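Local coordinates for protein pantothenate synthetase (Francisella tularensis subsp. tularensis, PDB 3N8H) that probably catalyses the ATP-dependent condensation of pantoate with beta-alanine to pantothenate through a pantoyl-adenylate intermediate, acting as a homodimer, at residues 70-75 / 191-196; 121-126 / 230-235; 199-204 / 245-250. All blocks are in the same frame, centred on the assembly; numbering follows the deposited sequence.

In the fold
All three contacts involve the C-terminal part of the chain. In contact 1, 70-75 at helix 67-72 meets the loop ahead of helix 196-210; in contact 2, helix 120-123 meets strand 230-237, edge strand of the antiparallel three-stranded sheet. Contact 3 packs helix 196-210 on strand 240-247, neighbour of 230-237 in that sheet. Contacts 1 and 3 follow one another along the chain, centres about 12 Å apart, and touch through L194, I199 and V250. Contact 2 interleaves with both, its centre about 19 Å from contact 1 and 16 Å from contact 3. Contacts 1 and 2 join the C-terminal part to the nucleotide-binding part near the bound ligands, R124 lining the proline pocket; contact 3 holds the C-terminal part together.

Contact 1 (70-75 / 191-196); sequences YQTYPN and NKNLTS
The chain around T72 and P74 passes the end of a 3-10 segment, 191-193, with the CA atoms of P74 and K192 7.0 Å apart. One hydrogen bond joins the two: ND2 of N193 donates to the carbonyl O of T72 over 3.2 Å, with a fairly straight N-H...O angle of 162°. The acceptor lies close to the amide plane of N193, but the donor stands well above the carbonyl plane of T72. Asparagine suits this place because its short side chain carries an N-H donor to a main-chain carbonyl oxygen. With chi1 at -76°, its CG lies beside the backbone N and the amide reaches across to T72. P74 adds an apolar surface: its CD lies 3.9 Å from N193 ND2, and its CB approaches the aliphatic CD of K192 at 4.2 Å. The hydroxyl of T72 turns back to its own helix and bonds the O of N68, while N193 also packs on V250. P74 lies beside A34, predicted to bind ATP, whose O takes a weak hydrogen bond from K192 NZ. This is a surface contact beside the nucleotide site of a HUP-clan pantothenate synthetase, the P74 side chain about 9 Å from bound AMP and from bound proline.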
ATOM      1  N   TYR A  70     -11.898 -20.769  -3.248  1.00 43.01           N
ATOM      2  CA  TYR A  70     -12.040 -20.210  -1.910  1.00 43.32           C
ATOM      3  C   TYR A  70     -12.948 -21.072  -1.043  1.00 42.49           C
ATOM      4  O   TYR A  70     -12.623 -21.356   0.103  1.00 41.55           O
ATOM      5  CB  TYR A  70     -12.576 -18.783  -1.972  1.00 39.63           C
ATOM      6  CG  TYR A  70     -12.703 -18.094  -0.630  1.00 41.22           C
ATOM      7  CD1 TYR A  70     -11.574 -17.676   0.080  1.00 41.67           C
ATOM      8  CD2 TYR A  70     -13.957 -17.826  -0.081  1.00 38.66           C
ATOM      9  CE1 TYR A  70     -11.695 -17.030   1.309  1.00 42.34           C
ATOM     10  CE2 TYR A  70     -14.088 -17.176   1.144  1.00 43.39           C
ATOM     11  CZ  TYR A  70     -12.956 -16.782   1.836  1.00 49.54           C
ATOM     12  OH  TYR A  70     -13.088 -16.139   3.051  1.00 56.02           O
ATOM     13  N   GLN A  71     -14.090 -21.477  -1.595  1.00 41.99           N
ATOM     14  CA  GLN A  71     -15.066 -22.259  -0.841  1.00 42.06           C
ATOM     15  C   GLN A  71     -14.482 -23.578  -0.333  1.00 38.75           C
ATOM     16  O   GLN A  71     -14.726 -23.981   0.801  1.00 41.87           O
ATOM     17  CB  GLN A  71     -16.293 -22.555  -1.698  1.00 53.87           C
ATOM     18  CG  GLN A  71     -17.008 -21.344  -2.251  1.00 67.97           C
ATOM     19  CD  GLN A  71     -18.280 -21.743  -2.987  1.00 82.09           C
ATOM     20  OE1 GLN A  71     -19.130 -22.441  -2.429  1.00 88.87           O
ATOM     21  NE2 GLN A  71     -18.411 -21.316  -4.243  1.00 80.64           N
ATOM     22  N   THR A  72     -13.706 -24.244  -1.178  1.00 32.09           N
ATOM     23  CA  THR A  72     -13.137 -25.537  -0.852  1.00 38.46           C
ATOM     24  C   THR A  72     -11.754 -25.469  -0.212  1.00 33.66           C
ATOM     25  O   THR A  72     -11.194 -26.504   0.124  1.00 33.60           O
ATOM     26  CB  THR A  72     -13.018 -26.408  -2.125  1.00 46.31           C
ATOM     27  OG1 THR A  72     -12.201 -25.725  -3.094  1.00 46.31           O
ATOM     28  CG2 THR A  72     -14.409 -26.703  -2.725  1.00 38.72           C
ATOM     29  N   TYR A  73     -11.182 -24.274  -0.058  1.00 31.60           N
ATOM     30  CA  TYR A  73      -9.809 -24.209   0.438  1.00 30.03           C
ATOM     31  C   TYR A  73      -9.689 -24.956   1.772  1.00 33.03           C
ATOM     32  O   TYR A  73     -10.558 -24.835   2.634  1.00 34.75           O
ATOM     33  CB  TYR A  73      -9.331 -22.763   0.601  1.00 33.65           C
ATOM     34  CG  TYR A  73      -7.826 -22.736   0.761  1.00 39.19           C
ATOM     35  CD1 TYR A  73      -6.997 -22.865  -0.346  1.00 35.94           C
ATOM     36  CD2 TYR A  73      -7.239 -22.656   2.025  1.00 36.39           C
ATOM     37  CE1 TYR A  73      -5.615 -22.867  -0.213  1.00 35.19           C
ATOM     38  CE2 TYR A  73      -5.856 -22.656   2.171  1.00 36.48           C
ATOM     39  CZ  TYR A  73      -5.045 -22.765   1.051  1.00 30.31           C
ATOM     40  OH  TYR A  73      -3.670 -22.763   1.190  1.00 34.58           O
ATOM     41  N   PRO A  74      -8.628 -25.761   1.941  1.00 29.63           N
ATOM     42  CA  PRO A  74      -8.667 -26.637   3.129  1.00 31.47           C
ATOM     43  C   PRO A  74      -8.686 -25.888   4.454  1.00 38.12           C
ATOM     44  O   PRO A  74      -7.989 -24.874   4.654  1.00 41.18           O
ATOM     45  CB  PRO A  74      -7.390 -27.478   2.991  1.00 39.12           C
ATOM     46  CG  PRO A  74      -7.146 -27.529   1.512  1.00 38.12           C
ATOM     47  CD  PRO A  74      -7.598 -26.175   0.972  1.00 32.88           C
ATOM     48  N   ASN A  75      -9.476 -26.413   5.380  1.00 38.36           N
ATOM     49  CA  ASN A  75      -9.650 -25.795   6.681  1.00 48.68           C
ATOM     50  C   ASN A  75      -9.499 -26.858   7.775  1.00 51.97           C
ATOM     51  O   ASN A  75     -10.200 -27.864   7.745  1.00 48.13           O
ATOM     52  CB  ASN A  75     -11.029 -25.136   6.752  1.00 49.00           C
ATOM     53  CG  ASN A  75     -11.335 -24.592   8.115  1.00 61.96           C
ATOM     54  OD1 ASN A  75     -11.153 -23.400   8.377  1.00 66.18           O
ATOM     55  ND2 ASN A  75     -11.786 -25.467   9.010  1.00 66.21           N
ATOM     56  N   ASN A 191      -3.279 -29.895  -2.035  1.00 26.17           N
ATOM     57  CA  ASN A 191      -3.069 -31.331  -2.218  1.00 35.20           C
ATOM     58  C   ASN A 191      -4.073 -32.138  -1.385  1.00 38.86           C
ATOM     59  O   ASN A 191      -4.376 -33.291  -1.715  1.00 29.57           O
ATOM     60  CB  ASN A 191      -1.648 -31.770  -1.790  1.00 38.03           C
ATOM     61  CG  ASN A 191      -0.555 -31.365  -2.780  1.00 43.04           C
ATOM     62  OD1 ASN A 191      -0.790 -30.609  -3.724  1.00 47.02           O
ATOM     63  ND2 ASN A 191       0.655 -31.874  -2.551  1.00 39.86           N
ATOM     64  N   LYS A 192      -4.541 -31.558  -0.274  1.00 42.59           N
ATOM     65  CA  LYS A 192      -5.454 -32.294   0.613  1.00 46.42           C
ATOM     66  C   LYS A 192      -6.801 -32.514  -0.077  1.00 45.28           C
ATOM     67  O   LYS A 192      -7.601 -33.327   0.365  1.00 44.78           O
ATOM     68  CB  LYS A 192      -5.638 -31.587   1.964  1.00 45.68           C
ATOM     69  CG  LYS A 192      -4.360 -31.543   2.807  1.00 57.55           C
ATOM     70  CD  LYS A 192      -4.241 -30.253   3.605  1.00 62.36           C
ATOM     71  CE  LYS A 192      -2.789 -29.979   3.994  1.00 63.51           C
ATOM     72  NZ  LYS A 192      -2.644 -29.873   5.461  1.00 76.85           N
ATOM     73  N   ASN A 193      -7.028 -31.782  -1.166  1.00 41.92           N
ATOM     74  CA  ASN A 193      -8.262 -31.900  -1.931  1.00 42.93           C
ATOM     75  C   ASN A 193      -8.162 -32.947  -3.033  1.00 43.04           C
ATOM     76  O   ASN A 193      -9.153 -33.258  -3.690  1.00 40.06           O
ATOM     77  CB  ASN A 193      -8.676 -30.540  -2.503  1.00 44.43           C
ATOM     78  CG  ASN A 193      -9.278 -29.626  -1.442  1.00 41.08           C
ATOM     79  OD1 ASN A 193      -9.644 -30.083  -0.350  1.00 34.66           O
ATOM     80  ND2 ASN A 193      -9.372 -28.335  -1.748  1.00 39.32           N
ATOM     81  N   LEU A 194      -6.966 -33.505  -3.217  1.00 38.18           N
ATOM     82  CA  LEU A 194      -6.768 -34.550  -4.223  1.00 41.11           C
ATOM     83  C   LEU A 194      -7.283 -35.901  -3.751  1.00 52.81           C
ATOM     84  O   LEU A 194      -6.984 -36.334  -2.630  1.00 46.62           O
ATOM     85  CB  LEU A 194      -5.290 -34.711  -4.553  1.00 44.21           C
ATOM     86  CG  LEU A 194      -4.518 -33.538  -5.146  1.00 41.41           C
ATOM     87  CD1 LEU A 194      -3.007 -33.886  -5.117  1.00 36.32           C
ATOM     88  CD2 LEU A 194      -5.013 -33.234  -6.561  1.00 32.87           C
ATOM     89  N   THR A 195      -8.039 -36.575  -4.611  1.00 44.79           N
ATOM     90  CA  THR A 195      -8.449 -37.937  -4.326  1.00 49.51           C
ATOM     91  C   THR A 195      -7.251 -38.864  -4.507  1.00 47.65           C
ATOM     92  O   THR A 195      -6.172 -38.435  -4.919  1.00 44.36           O
ATOM     93  CB  THR A 195      -9.580 -38.413  -5.264  1.00 52.22           C
ATOM     94  OG1 THR A 195      -9.071 -38.532  -6.600  1.00 42.18           O
ATOM     95  CG2 THR A 195     -10.754 -37.431  -5.236  1.00 50.95           C
ATOM     96  N   SER A 196      -7.462 -40.143  -4.210  1.00 49.48           N
ATOM     97  CA  SER A 196      -6.430 -41.157  -4.376  1.00 50.60           C
ATOM     98  C   SER A 196      -5.958 -41.286  -5.827  1.00 45.04           C
ATOM     99  O   SER A 196      -4.751 -41.392  -6.086  1.00 44.74           O
ATOM    100  CB  SER A 196      -6.928 -42.505  -3.860  1.00 57.27           C
ATOM    101  OG  SER A 196      -8.237 -42.766  -4.345  1.00 70.34           O
TER

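Contact 2 (121-126 / 230-235); sequences GKSRPG and KLQYIQ
The last turn of helix 120-123 faces strand 230-237, with the CA atoms of S123 and Q232 7.8 Å apart and no direct hydrogen bond between the segments. The strand carries a classic beta bulge, in which Q232 and Y233 both face A244 of the neighbouring strand. Because of it, these consecutive residues both direct their side chains toward the helix end, where the small S123 meets both. The CB of S123 packs against Y233, 3.9 Å from CE1, while its OG lies at the ring edge, in the ring plane. Y233 has its CG between the backbone N and the carbonyl carbon; this chi1 of 63° brings the CE1 side of the ring to S123, and the hydroxyl bonds E120 of the same helix, which ties the far end of the ring. On the polar side, OG of S123 and OE1 of Q232 are 3.1 Å apart, but the angle is poor for a hydrogen bond. R251 binds both, giving NH2 to the serine and NE to the glutamine, so one guanidinium group links the helix to the strand. Next to S123, R124 belongs to the proline pocket, its NE held by N65. A water completes the bridge, donating to O of S123 at 2.8 Å and to OE1 of Q232, also at 2.8 Å.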
ATOM      1  N   GLY A 121       0.547 -14.367 -12.417  1.00 41.96           N
ATOM      2  CA  GLY A 121      -0.182 -13.112 -12.497  1.00 44.94           C
ATOM      3  C   GLY A 121      -1.215 -13.074 -13.617  1.00 45.58           C
ATOM      4  O   GLY A 121      -2.293 -12.484 -13.482  1.00 40.02           O
ATOM      5  N   LYS A 122      -0.891 -13.708 -14.733  1.00 40.21           N
ATOM      6  CA  LYS A 122      -1.772 -13.689 -15.900  1.00 44.85           C
ATOM      7  C   LYS A 122      -2.851 -14.752 -15.723  1.00 40.74           C
ATOM      8  O   LYS A 122      -4.023 -14.562 -16.069  1.00 33.60           O
ATOM      9  CB  LYS A 122      -0.962 -13.975 -17.173  1.00 47.59           C
ATOM     10  CG  LYS A 122      -1.784 -13.956 -18.440  1.00 54.12           C
ATOM     11  CD  LYS A 122      -0.927 -14.269 -19.653  1.00 58.78           C
ATOM     12  CE  LYS A 122      -0.864 -13.078 -20.589  1.00 66.57           C
ATOM     13  NZ  LYS A 122      -0.236 -13.418 -21.892  1.00 70.32           N
ATOM     14  N   SER A 123      -2.411 -15.876 -15.172  1.00 43.52           N
ATOM     15  CA  SER A 123      -3.246 -17.032 -14.899  1.00 45.56           C
ATOM     16  C   SER A 123      -4.259 -16.713 -13.791  1.00 40.82           C
ATOM     17  O   SER A 123      -5.389 -17.204 -13.810  1.00 40.02           O
ATOM     18  CB  SER A 123      -2.342 -18.206 -14.497  1.00 42.13           C
ATOM     19  OG  SER A 123      -2.986 -19.443 -14.648  1.00 48.09           O
ATOM     20  N   ARG A 124      -3.865 -15.888 -12.827  1.00 32.57           N
ATOM     21  CA  ARG A 124      -4.775 -15.542 -11.725  1.00 37.04           C
ATOM     22  C   ARG A 124      -5.008 -14.031 -11.631  1.00 46.06           C
ATOM     23  O   ARG A 124      -4.392 -13.335 -10.815  1.00 37.04           O
ATOM     24  CB  ARG A 124      -4.270 -16.080 -10.386  1.00 33.83           C
ATOM     25  CG  ARG A 124      -3.920 -17.576 -10.394  1.00 36.08           C
ATOM     26  CD  ARG A 124      -3.499 -18.031  -8.992  1.00 34.40           C
ATOM     27  NE  ARG A 124      -4.577 -17.873  -8.017  1.00 35.19           N
ATOM     28  CZ  ARG A 124      -4.471 -18.168  -6.729  1.00 36.02           C
ATOM     29  NH1 ARG A 124      -3.325 -18.652  -6.258  1.00 31.08           N
ATOM     30  NH2 ARG A 124      -5.523 -17.999  -5.917  1.00 32.42           N
ATOM     31  N   PRO A 125      -5.891 -13.512 -12.484  1.00 45.19           N
ATOM     32  CA  PRO A 125      -6.055 -12.071 -12.480  1.00 45.72           C
ATOM     33  C   PRO A 125      -6.480 -11.580 -11.097  1.00 46.16           C
ATOM     34  O   PRO A 125      -7.431 -12.117 -10.511  1.00 39.24           O
ATOM     35  CB  PRO A 125      -7.171 -11.844 -13.505  1.00 56.03           C
ATOM     36  CG  PRO A 125      -7.050 -13.016 -14.450  1.00 59.51           C
ATOM     37  CD  PRO A 125      -6.586 -14.169 -13.606  1.00 52.27           C
ATOM     38  N   GLY A 126      -5.775 -10.576 -10.570  1.00 38.88           N
ATOM     39  CA  GLY A 126      -6.181  -9.949  -9.320  1.00 38.68           C
ATOM     40  C   GLY A 126      -5.685 -10.696  -8.088  1.00 32.67           C
ATOM     41  O   GLY A 126      -5.823 -10.214  -6.952  1.00 35.40           O
ATOM     42  N   LYS A 230      -4.669 -31.210 -16.515  1.00 36.74           N
ATOM     43  CA  LYS A 230      -4.745 -30.158 -17.549  1.00 42.00           C
ATOM     44  C   LYS A 230      -3.739 -29.059 -17.293  1.00 36.47           C
ATOM     45  O   LYS A 230      -3.837 -28.298 -16.328  1.00 31.22           O
ATOM     46  CB  LYS A 230      -6.150 -29.558 -17.691  1.00 39.79           C
ATOM     47  CG  LYS A 230      -7.067 -30.395 -18.590  1.00 57.34           C
ATOM     48  CD  LYS A 230      -8.542 -30.239 -18.240  1.00 72.53           C
ATOM     49  CE  LYS A 230      -9.410 -31.131 -19.134  1.00 81.25           C
ATOM     50  NZ  LYS A 230     -10.485 -31.838 -18.377  1.00 83.41           N
ATOM     51  N   LEU A 231      -2.759 -28.994 -18.173  1.00 34.75           N
ATOM     52  CA  LEU A 231      -1.683 -28.039 -18.023  1.00 42.44           C
ATOM     53  C   LEU A 231      -2.233 -26.616 -18.260  1.00 40.25           C
ATOM     54  O   LEU A 231      -2.929 -26.366 -19.234  1.00 45.41           O
ATOM     55  CB  LEU A 231      -0.554 -28.417 -18.988  1.00 47.79           C
ATOM     56  CG  LEU A 231       0.877 -27.895 -18.840  1.00 58.32           C
ATOM     57  CD1 LEU A 231       0.951 -26.448 -19.268  1.00 66.12           C
ATOM     58  CD2 LEU A 231       1.424 -28.085 -17.427  1.00 51.68           C
ATOM     59  N   GLN A 232      -1.966 -25.709 -17.325  1.00 39.27           N
ATOM     60  CA  GLN A 232      -2.268 -24.283 -17.496  1.00 38.12           C
ATOM     61  C   GLN A 232      -1.174 -23.581 -18.295  1.00 38.63           C
ATOM     62  O   GLN A 232      -1.438 -22.913 -19.309  1.00 38.05           O
ATOM     63  CB  GLN A 232      -2.429 -23.600 -16.128  1.00 44.27           C
ATOM     64  CG  GLN A 232      -3.654 -24.029 -15.350  1.00 51.70           C
ATOM     65  CD  GLN A 232      -4.787 -23.007 -15.423  1.00 55.01           C
ATOM     66  OE1 GLN A 232      -4.749 -21.978 -14.735  1.00 46.33           O
ATOM     67  NE2 GLN A 232      -5.808 -23.292 -16.249  1.00 47.23           N
ATOM     68  N   TYR A 233       0.059 -23.697 -17.812  1.00 35.92           N
ATOM     69  CA  TYR A 233       1.194 -23.146 -18.543  1.00 40.08           C
ATOM     70  C   TYR A 233       2.453 -23.872 -18.136  1.00 36.62           C
ATOM     71  O   TYR A 233       2.531 -24.478 -17.060  1.00 29.54           O
ATOM     72  CB  TYR A 233       1.338 -21.631 -18.326  1.00 36.49           C
ATOM     73  CG  TYR A 233       1.624 -21.226 -16.896  1.00 38.82           C
ATOM     74  CD1 TYR A 233       0.598 -20.780 -16.056  1.00 34.90           C
ATOM     75  CD2 TYR A 233       2.912 -21.303 -16.378  1.00 41.63           C
ATOM     76  CE1 TYR A 233       0.854 -20.415 -14.744  1.00 32.27           C
ATOM     77  CE2 TYR A 233       3.175 -20.945 -15.071  1.00 43.79           C
ATOM     78  CZ  TYR A 233       2.144 -20.497 -14.258  1.00 36.91           C
ATOM     79  OH  TYR A 233       2.413 -20.135 -12.955  1.00 37.30           O
ATOM     80  N   ILE A 234       3.421 -23.865 -19.036  1.00 32.21           N
ATOM     81  CA  ILE A 234       4.775 -24.277 -18.697  1.00 36.43           C
ATOM     82  C   ILE A 234       5.715 -23.357 -19.464  1.00 43.70           C
ATOM     83  O   ILE A 234       5.532 -23.117 -20.667  1.00 38.08           O
ATOM     84  CB  ILE A 234       5.055 -25.776 -18.998  1.00 36.69           C
ATOM     85  CG1 ILE A 234       6.416 -26.203 -18.427  1.00 35.36           C
ATOM     86  CG2 ILE A 234       4.946 -26.077 -20.511  1.00 40.79           C
ATOM     87  CD1 ILE A 234       6.577 -27.733 -18.349  1.00 37.22           C
ATOM     88  N   GLN A 235       6.694 -22.805 -18.761  1.00 34.73           N
ATOM     89  CA  GLN A 235       7.582 -21.828 -19.372  1.00 39.85           C
ATOM     90  C   GLN A 235       8.963 -21.849 -18.749  1.00 43.29           C
ATOM     91  O   GLN A 235       9.131 -22.176 -17.561  1.00 36.18           O
ATOM     92  CB  GLN A 235       7.002 -20.419 -19.207  1.00 46.34           C
ATOM     93  CG  GLN A 235       5.736 -20.168 -19.999  1.00 62.78           C
ATOM     94  CD  GLN A 235       5.699 -18.785 -20.620  1.00 74.24           C
ATOM     95  OE1 GLN A 235       6.544 -17.929 -20.335  1.00 74.83           O
ATOM     96  NE2 GLN A 235       4.711 -18.557 -21.471  1.00 81.09           N
TER
HETATM   97  O   HOH W   1      -6.241 -19.883 -13.665  1.00 49.68           O

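Contact 3 (199-204 / 245-250); sequences IEIANK and FYIGKV
I247, the last residue of strand 240-247, points its side chain into one flank of helix 196-210, and the tight part of the contact gathers around it. Its CD1 comes within 3.6 Å of A202 CB and equally near the backbone N of A202, so the methyl lies against the helix main chain itself. Alanine suits the spot, since its single methyl lets the CA atoms of A202 and I247 come to 7.5 Å. The chain of I247 is extended at chi2 (175°), which carries CD1 forward to the helix, while its CG2 turns to I201. The two isoleucines run antiparallel alongside each other: CG2 of I201 lies 3.9 Å from CD1 of I247, and CD1 of I201 lies 4.0 Å from CG2 of I247. Branched side chains are apt here, because each offers two methyl-bearing arms to its partner. The solvent side is looser and polar. E200 points away from the strand and forms an ion pair along its own helix, K204 NZ to E200 OE2, 3.9 Å, a long one. Across the contact, exposed G248 and K249 form the corners of a type II' turn from I247 to V250; glycine readily takes the positive phi that the first corner needs. I247 also packs on I205 and A202 on L185, while F245 touches I205 of the same helix and L231 and L252 of the two flanking strands, joining helix 196-210 to the antiparallel sheet.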
ATOM      1  N   ILE A 199      -3.940 -38.241  -6.785  1.00 41.69           N
ATOM      2  CA  ILE A 199      -2.589 -38.416  -6.264  1.00 37.76           C
ATOM      3  C   ILE A 199      -1.712 -39.178  -7.248  1.00 37.75           C
ATOM      4  O   ILE A 199      -0.530 -38.879  -7.393  1.00 42.46           O
ATOM      5  CB  ILE A 199      -2.606 -39.192  -4.914  1.00 52.70           C
ATOM      6  CG1 ILE A 199      -3.261 -38.348  -3.818  1.00 61.43           C
ATOM      7  CG2 ILE A 199      -1.200 -39.579  -4.504  1.00 52.79           C
ATOM      8  CD1 ILE A 199      -2.534 -37.048  -3.538  1.00 67.07           C
ATOM      9  N   GLU A 200      -2.283 -40.176  -7.920  1.00 38.44           N
ATOM     10  CA  GLU A 200      -1.489 -41.021  -8.805  1.00 39.86           C
ATOM     11  C   GLU A 200      -1.203 -40.299 -10.130  1.00 41.68           C
ATOM     12  O   GLU A 200      -0.151 -40.474 -10.752  1.00 45.55           O
ATOM     13  CB  GLU A 200      -2.173 -42.373  -9.050  1.00 61.56           C
ATOM     14  CG  GLU A 200      -3.478 -42.290  -9.845  1.00 83.28           C
ATOM     15  CD  GLU A 200      -3.774 -43.548 -10.655  1.00102.91           C
ATOM     16  OE1 GLU A 200      -4.954 -43.965 -10.695  1.00104.93           O
ATOM     17  OE2 GLU A 200      -2.830 -44.116 -11.255  1.00111.01           O
ATOM     18  N   ILE A 201      -2.145 -39.475 -10.554  1.00 35.08           N
ATOM     19  CA  ILE A 201      -1.907 -38.609 -11.698  1.00 35.89           C
ATOM     20  C   ILE A 201      -0.798 -37.621 -11.344  1.00 41.97           C
ATOM     21  O   ILE A 201       0.129 -37.415 -12.115  1.00 40.40           O
ATOM     22  CB  ILE A 201      -3.168 -37.861 -12.062  1.00 32.45           C
ATOM     23  CG1 ILE A 201      -4.230 -38.875 -12.523  1.00 42.16           C
ATOM     24  CG2 ILE A 201      -2.875 -36.807 -13.137  1.00 36.40           C
ATOM     25  CD1 ILE A 201      -5.598 -38.238 -12.708  1.00 45.08           C
ATOM     26  N   ALA A 202      -0.890 -37.008 -10.171  1.00 39.18           N
ATOM     27  CA  ALA A 202       0.127 -36.050  -9.773  1.00 35.14           C
ATOM     28  C   ALA A 202       1.508 -36.701  -9.831  1.00 45.29           C
ATOM     29  O   ALA A 202       2.443 -36.125 -10.391  1.00 40.62           O
ATOM     30  CB  ALA A 202      -0.168 -35.487  -8.383  1.00 36.76           C
ATOM     31  N   ASN A 203       1.636 -37.909  -9.276  1.00 49.95           N
ATOM     32  CA  ASN A 203       2.922 -38.628  -9.287  1.00 44.70           C
ATOM     33  C   ASN A 203       3.430 -38.961 -10.700  1.00 43.81           C
ATOM     34  O   ASN A 203       4.626 -38.846 -10.977  1.00 45.46           O
ATOM     35  CB  ASN A 203       2.865 -39.898  -8.423  1.00 43.02           C
ATOM     36  CG  ASN A 203       2.747 -39.597  -6.918  1.00 51.90           C
ATOM     37  OD1 ASN A 203       3.221 -38.563  -6.419  1.00 51.44           O
ATOM     38  ND2 ASN A 203       2.121 -40.520  -6.192  1.00 52.83           N
ATOM     39  N   LYS A 204       2.529 -39.373 -11.587  1.00 40.75           N
ATOM     40  CA  LYS A 204       2.876 -39.585 -12.990  1.00 44.17           C
ATOM     41  C   LYS A 204       3.423 -38.322 -13.665  1.00 39.26           C
ATOM     42  O   LYS A 204       4.367 -38.391 -14.439  1.00 47.69           O
ATOM     43  CB  LYS A 204       1.684 -40.125 -13.790  1.00 51.52           C
ATOM     44  CG  LYS A 204       1.381 -41.595 -13.545  1.00 67.78           C
ATOM     45  CD  LYS A 204       0.191 -42.082 -14.377  1.00 75.88           C
ATOM     46  CE  LYS A 204      -1.111 -41.423 -13.931  1.00 75.54           C
ATOM     47  NZ  LYS A 204      -2.305 -42.070 -14.531  1.00 73.44           N
ATOM     48  N   PHE A 245      -0.879 -26.497 -13.227  1.00 33.38           N
ATOM     49  CA  PHE A 245      -1.808 -27.440 -13.861  1.00 32.70           C
ATOM     50  C   PHE A 245      -2.958 -27.733 -12.921  1.00 33.30           C
ATOM     51  O   PHE A 245      -2.845 -27.510 -11.711  1.00 34.47           O
ATOM     52  CB  PHE A 245      -1.093 -28.745 -14.207  1.00 36.92           C
ATOM     53  CG  PHE A 245      -0.440 -29.401 -13.027  1.00 40.94           C
ATOM     54  CD1 PHE A 245      -1.130 -30.339 -12.269  1.00 43.15           C
ATOM     55  CD2 PHE A 245       0.865 -29.069 -12.662  1.00 36.28           C
ATOM     56  CE1 PHE A 245      -0.539 -30.946 -11.170  1.00 46.05           C
ATOM     57  CE2 PHE A 245       1.471 -29.671 -11.556  1.00 42.00           C
ATOM     58  CZ  PHE A 245       0.768 -30.611 -10.808  1.00 43.60           C
ATOM     59  N   TYR A 246      -4.062 -28.229 -13.480  1.00 37.50           N
ATOM     60  CA  TYR A 246      -5.194 -28.674 -12.693  1.00 31.16           C
ATOM     61  C   TYR A 246      -5.209 -30.198 -12.701  1.00 35.21           C
ATOM     62  O   TYR A 246      -4.892 -30.817 -13.712  1.00 32.08           O
ATOM     63  CB  TYR A 246      -6.519 -28.183 -13.298  1.00 33.90           C
ATOM     64  CG  TYR A 246      -6.977 -26.809 -12.858  1.00 31.82           C
ATOM     65  CD1 TYR A 246      -7.704 -26.641 -11.686  1.00 34.16           C
ATOM     66  CD2 TYR A 246      -6.689 -25.678 -13.621  1.00 33.16           C
ATOM     67  CE1 TYR A 246      -8.133 -25.383 -11.288  1.00 37.57           C
ATOM     68  CE2 TYR A 246      -7.099 -24.413 -13.224  1.00 32.16           C
ATOM     69  CZ  TYR A 246      -7.820 -24.273 -12.063  1.00 42.58           C
ATOM     70  OH  TYR A 246      -8.234 -23.020 -11.665  1.00 47.87           O
ATOM     71  N   ILE A 247      -5.563 -30.805 -11.565  1.00 30.94           N
ATOM     72  CA  ILE A 247      -6.029 -32.188 -11.576  1.00 30.89           C
ATOM     73  C   ILE A 247      -7.426 -32.123 -10.975  1.00 38.32           C
ATOM     74  O   ILE A 247      -7.597 -31.700  -9.814  1.00 37.98           O
ATOM     75  CB  ILE A 247      -5.117 -33.179 -10.792  1.00 42.53           C
ATOM     76  CG1 ILE A 247      -3.672 -33.074 -11.276  1.00 43.46           C
ATOM     77  CG2 ILE A 247      -5.620 -34.626 -10.960  1.00 37.34           C
ATOM     78  CD1 ILE A 247      -2.706 -33.909 -10.475  1.00 41.65           C
ATOM     79  N   GLY A 248      -8.429 -32.487 -11.767  1.00 40.76           N
ATOM     80  CA  GLY A 248      -9.801 -32.179 -11.394  1.00 38.67           C
ATOM     81  C   GLY A 248      -9.938 -30.679 -11.161  1.00 38.56           C
ATOM     82  O   GLY A 248      -9.616 -29.870 -12.042  1.00 35.54           O
ATOM     83  N   LYS A 249     -10.409 -30.302  -9.972  1.00 30.01           N
ATOM     84  CA  LYS A 249     -10.611 -28.887  -9.632  1.00 35.70           C
ATOM     85  C   LYS A 249      -9.468 -28.310  -8.817  1.00 34.87           C
ATOM     86  O   LYS A 249      -9.550 -27.174  -8.324  1.00 38.79           O
ATOM     87  CB  LYS A 249     -11.911 -28.686  -8.847  1.00 54.69           C
ATOM     88  CG  LYS A 249     -13.166 -28.594  -9.699  1.00 67.72           C
ATOM     89  CD  LYS A 249     -13.844 -29.937  -9.858  1.00 79.32           C
ATOM     90  CE  LYS A 249     -15.139 -29.792 -10.656  1.00 90.05           C
ATOM     91  NZ  LYS A 249     -15.938 -31.056 -10.713  1.00 95.20           N
ATOM     92  N   VAL A 250      -8.395 -29.086  -8.679  1.00 40.54           N
ATOM     93  CA  VAL A 250      -7.289 -28.695  -7.812  1.00 41.88           C
ATOM     94  C   VAL A 250      -6.184 -28.084  -8.645  1.00 37.38           C
ATOM     95  O   VAL A 250      -5.645 -28.737  -9.534  1.00 36.16           O
ATOM     96  CB  VAL A 250      -6.735 -29.909  -6.980  1.00 40.24           C
ATOM     97  CG1 VAL A 250      -5.547 -29.475  -6.087  1.00 33.10           C
ATOM     98  CG2 VAL A 250      -7.833 -30.515  -6.147  1.00 39.56           C
TER